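Local coordinates for protein IscA (Thermosynechococcus elongatus, PDB 1X0G) that binds a [2Fe-2S] cluster and probably serves as a scaffold on which iron-sulfur clusters are assembled for delivery to other proteins, at residues A25-I30 against G61-I66. Residues are numbered along the deposited sequence; the frame is centred on the assembly and turned at random.
Sequences AAILRI and GWTIAI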
ATOM      1  N   ALA C  25      30.253  10.683   3.575  1.00 82.77           N
ATOM      2  CA  ALA C  25      30.650  10.174   2.264  1.00 80.36           C
ATOM      3  C   ALA C  25      29.753  10.815   1.269  1.00 78.88           C
ATOM      4  O   ALA C  25      28.555  11.014   1.541  1.00 78.50           O
ATOM      5  CB  ALA C  25      30.467   8.697   2.188  1.00 80.42           C
ATOM      6  N   ALA C  26      30.315  11.138   0.108  1.00 76.93           N
ATOM      7  CA  ALA C  26      29.480  11.616  -0.990  1.00 75.00           C
ATOM      8  C   ALA C  26      28.679  10.402  -1.530  1.00 73.06           C
ATOM      9  O   ALA C  26      28.968   9.888  -2.637  1.00 73.19           O
ATOM     10  CB  ALA C  26      30.312  12.333  -2.079  1.00 74.76           C
ATOM     11  N   ILE C  27      27.734   9.921  -0.697  1.00 69.59           N
ATOM     12  CA  ILE C  27      26.775   8.897  -1.123  1.00 67.02           C
ATOM     13  C   ILE C  27      25.277   9.257  -0.969  1.00 65.09           C
ATOM     14  O   ILE C  27      24.778   9.570   0.116  1.00 64.65           O
ATOM     15  CB  ILE C  27      27.091   7.494  -0.600  1.00 66.44           C
ATOM     16  CG1 ILE C  27      28.500   7.078  -1.013  1.00 67.22           C
ATOM     17  CG2 ILE C  27      26.215   6.531  -1.294  1.00 66.67           C
ATOM     18  CD1 ILE C  27      29.335   6.266   0.045  1.00 68.41           C
ATOM     19  N   LEU C  28      24.600   9.220  -2.102  1.00 62.32           N
ATOM     20  CA  LEU C  28      23.212   9.507  -2.167  1.00 61.91           C
ATOM     21  C   LEU C  28      22.516   8.258  -2.499  1.00 61.16           C
ATOM     22  O   LEU C  28      22.765   7.661  -3.532  1.00 60.50           O
ATOM     23  CB  LEU C  28      22.914  10.444  -3.313  1.00 62.09           C
ATOM     24  CG  LEU C  28      21.426  10.726  -3.553  1.00 61.60           C
ATOM     25  CD1 LEU C  28      20.903  11.453  -2.341  1.00 60.86           C
ATOM     26  CD2 LEU C  28      21.204  11.619  -4.815  1.00 58.57           C
ATOM     27  N   ARG C  29      21.595   7.882  -1.647  1.00 61.00           N
ATOM     28  CA  ARG C  29      20.934   6.632  -1.830  1.00 60.82           C
ATOM     29  C   ARG C  29      19.532   6.952  -2.182  1.00 61.40           C
ATOM     30  O   ARG C  29      18.885   7.759  -1.506  1.00 63.57           O
ATOM     31  CB  ARG C  29      21.028   5.816  -0.582  1.00 60.27           C
ATOM     32  CG  ARG C  29      20.213   4.586  -0.640  1.00 61.68           C
ATOM     33  CD  ARG C  29      20.663   3.629   0.414  1.00 63.17           C
ATOM     34  NE  ARG C  29      20.454   2.246  -0.010  1.00 63.87           N
ATOM     35  CZ  ARG C  29      19.268   1.654   0.040  1.00 63.51           C
ATOM     36  NH1 ARG C  29      18.229   2.376   0.497  1.00 65.59           N
ATOM     37  NH2 ARG C  29      19.105   0.388  -0.390  1.00 57.17           N
ATOM     38  N   ILE C  30      19.106   6.413  -3.320  1.00 61.57           N
ATOM     39  CA  ILE C  30      17.754   6.565  -3.828  1.00 61.86           C
ATOM     40  C   ILE C  30      16.977   5.240  -3.757  1.00 62.71           C
ATOM     41  O   ILE C  30      17.495   4.104  -4.030  1.00 61.87           O
ATOM     42  CB  ILE C  30      17.770   7.023  -5.240  1.00 61.81           C
ATOM     43  CG1 ILE C  30      18.604   8.250  -5.372  1.00 60.90           C
ATOM     44  CG2 ILE C  30      16.388   7.563  -5.700  1.00 62.24           C
ATOM     45  CD1 ILE C  30      18.515   8.731  -6.819  1.00 62.70           C
ATOM     46  N   GLY C  61      32.090  13.145  -8.778  1.00 70.96           N
ATOM     47  CA  GLY C  61      32.724  12.925  -7.480  1.00 69.12           C
ATOM     48  C   GLY C  61      31.696  12.532  -6.432  1.00 68.05           C
ATOM     49  O   GLY C  61      31.919  12.761  -5.234  1.00 68.04           O
ATOM     50  N   TRP C  62      30.561  11.988  -6.889  1.00 66.29           N
ATOM     51  CA  TRP C  62      29.488  11.543  -6.016  1.00 64.71           C
ATOM     52  C   TRP C  62      29.038  10.178  -6.335  1.00 64.98           C
ATOM     53  O   TRP C  62      28.730   9.872  -7.484  1.00 65.15           O
ATOM     54  CB  TRP C  62      28.256  12.409  -6.148  1.00 63.80           C
ATOM     55  CG  TRP C  62      28.329  13.496  -5.249  1.00 62.73           C
ATOM     56  CD1 TRP C  62      29.074  14.608  -5.400  1.00 61.60           C
ATOM     57  CD2 TRP C  62      27.678  13.604  -3.994  1.00 61.99           C
ATOM     58  NE1 TRP C  62      28.918  15.426  -4.320  1.00 61.34           N
ATOM     59  CE2 TRP C  62      28.076  14.832  -3.427  1.00 60.79           C
ATOM     60  CE3 TRP C  62      26.787  12.790  -3.291  1.00 61.79           C
ATOM     61  CZ2 TRP C  62      27.619  15.279  -2.193  1.00 60.72           C
ATOM     62  CZ3 TRP C  62      26.326  13.233  -2.050  1.00 63.05           C
ATOM     63  CH2 TRP C  62      26.754  14.470  -1.511  1.00 62.64           C
ATOM     64  N   THR C  63      28.907   9.368  -5.295  1.00 65.47           N
ATOM     65  CA  THR C  63      28.356   8.032  -5.464  1.00 65.60           C
ATOM     66  C   THR C  63      26.834   7.996  -5.340  1.00 66.37           C
ATOM     67  O   THR C  63      26.235   8.545  -4.406  1.00 66.11           O
ATOM     68  CB  THR C  63      28.993   7.032  -4.514  1.00 65.77           C
ATOM     69  OG1 THR C  63      30.427   7.273  -4.440  1.00 66.56           O
ATOM     70  CG2 THR C  63      28.703   5.631  -5.019  1.00 63.97           C
ATOM     71  N   ILE C  64      26.207   7.354  -6.311  1.00 66.62           N
ATOM     72  CA  ILE C  64      24.786   7.322  -6.326  1.00 66.49           C
ATOM     73  C   ILE C  64      24.301   5.918  -6.268  1.00 66.74           C
ATOM     74  O   ILE C  64      24.600   5.114  -7.145  1.00 67.72           O
ATOM     75  CB  ILE C  64      24.249   8.012  -7.523  1.00 66.24           C
ATOM     76  CG1 ILE C  64      24.351   9.528  -7.336  1.00 65.90           C
ATOM     77  CG2 ILE C  64      22.777   7.720  -7.635  1.00 71.38           C
ATOM     78  CD1 ILE C  64      25.648  10.155  -7.777  1.00 67.31           C
ATOM     79  N   ALA C  65      23.547   5.623  -5.210  1.00 67.20           N
ATOM     80  CA  ALA C  65      23.161   4.248  -4.894  1.00 66.47           C
ATOM     81  C   ALA C  65      21.656   4.051  -5.103  1.00 67.26           C
ATOM     82  O   ALA C  65      20.833   4.706  -4.431  1.00 67.53           O
ATOM     83  CB  ALA C  65      23.523   3.970  -3.516  1.00 65.29           C
ATOM     84  N   ILE C  66      21.291   3.171  -6.029  1.00 66.86           N
ATOM     85  CA  ILE C  66      19.897   2.887  -6.262  1.00 67.81           C
ATOM     86  C   ILE C  66      19.537   1.566  -5.605  1.00 68.86           C
ATOM     87  O   ILE C  66      20.211   0.547  -5.839  1.00 69.77           O
ATOM     88  CB  ILE C  66      19.659   2.753  -7.779  1.00 68.94           C
ATOM     89  CG1 ILE C  66      20.256   3.940  -8.555  1.00 68.09           C
ATOM     90  CG2 ILE C  66      18.138   2.602  -8.116  1.00 69.81           C
ATOM     91  CD1 ILE C  66      19.537   5.258  -8.315  1.00 68.51           C
TER
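The carbonyl oxygen of A65 is held twice: I30 N donates to it at 2.7 Å, nearly along the C=O axis, and R29 CA makes a CA-H...O contact at 3.2 Å. Three more backbone hydrogen bonds join 26-30 to 62-66, which run as parallel neighbours; the straightest runs from A65 N to L28 O (2.8 Å, 177° at the hydrogen). At the start of the pairing T63 N donates to A26 O, where A26 centres an inverse gamma turn. G61, just before the strand, has a positive phi (78°) that glycine tolerates easily.

The indole of W62 lies beside this turn, with A26 CB over its six-membered ring, 3.6 Å from the centroid, in a CH-pi contact for which a methyl is small enough. An alanine in place of W62 would remove the indole and would probably loosen both this turn and the packing against I9 and L12 of helix 6-15.

On the face bearing L28, I64, I30 and I66, branched aliphatic chains suit a buried layer; I30 CD1 meets I66 CD1 side by side at 3.9 Å, and L74 touches both residues. The other face is more mixed. There I27 CG1, placed beside its own backbone N, lies 3.5 Å from T63 CB, while T63 OG1 hydrogen-bonds with Q58 OE1. Small A65 lies next to R29, whose chain runs extended from CG to NE to reach D54 in a salt bridge. Backbone hydrogen bonds thus set the register, apolar carbon fills the helix-facing side, and the charge of the buried R29 is probably stabilised by the carboxylate of D54.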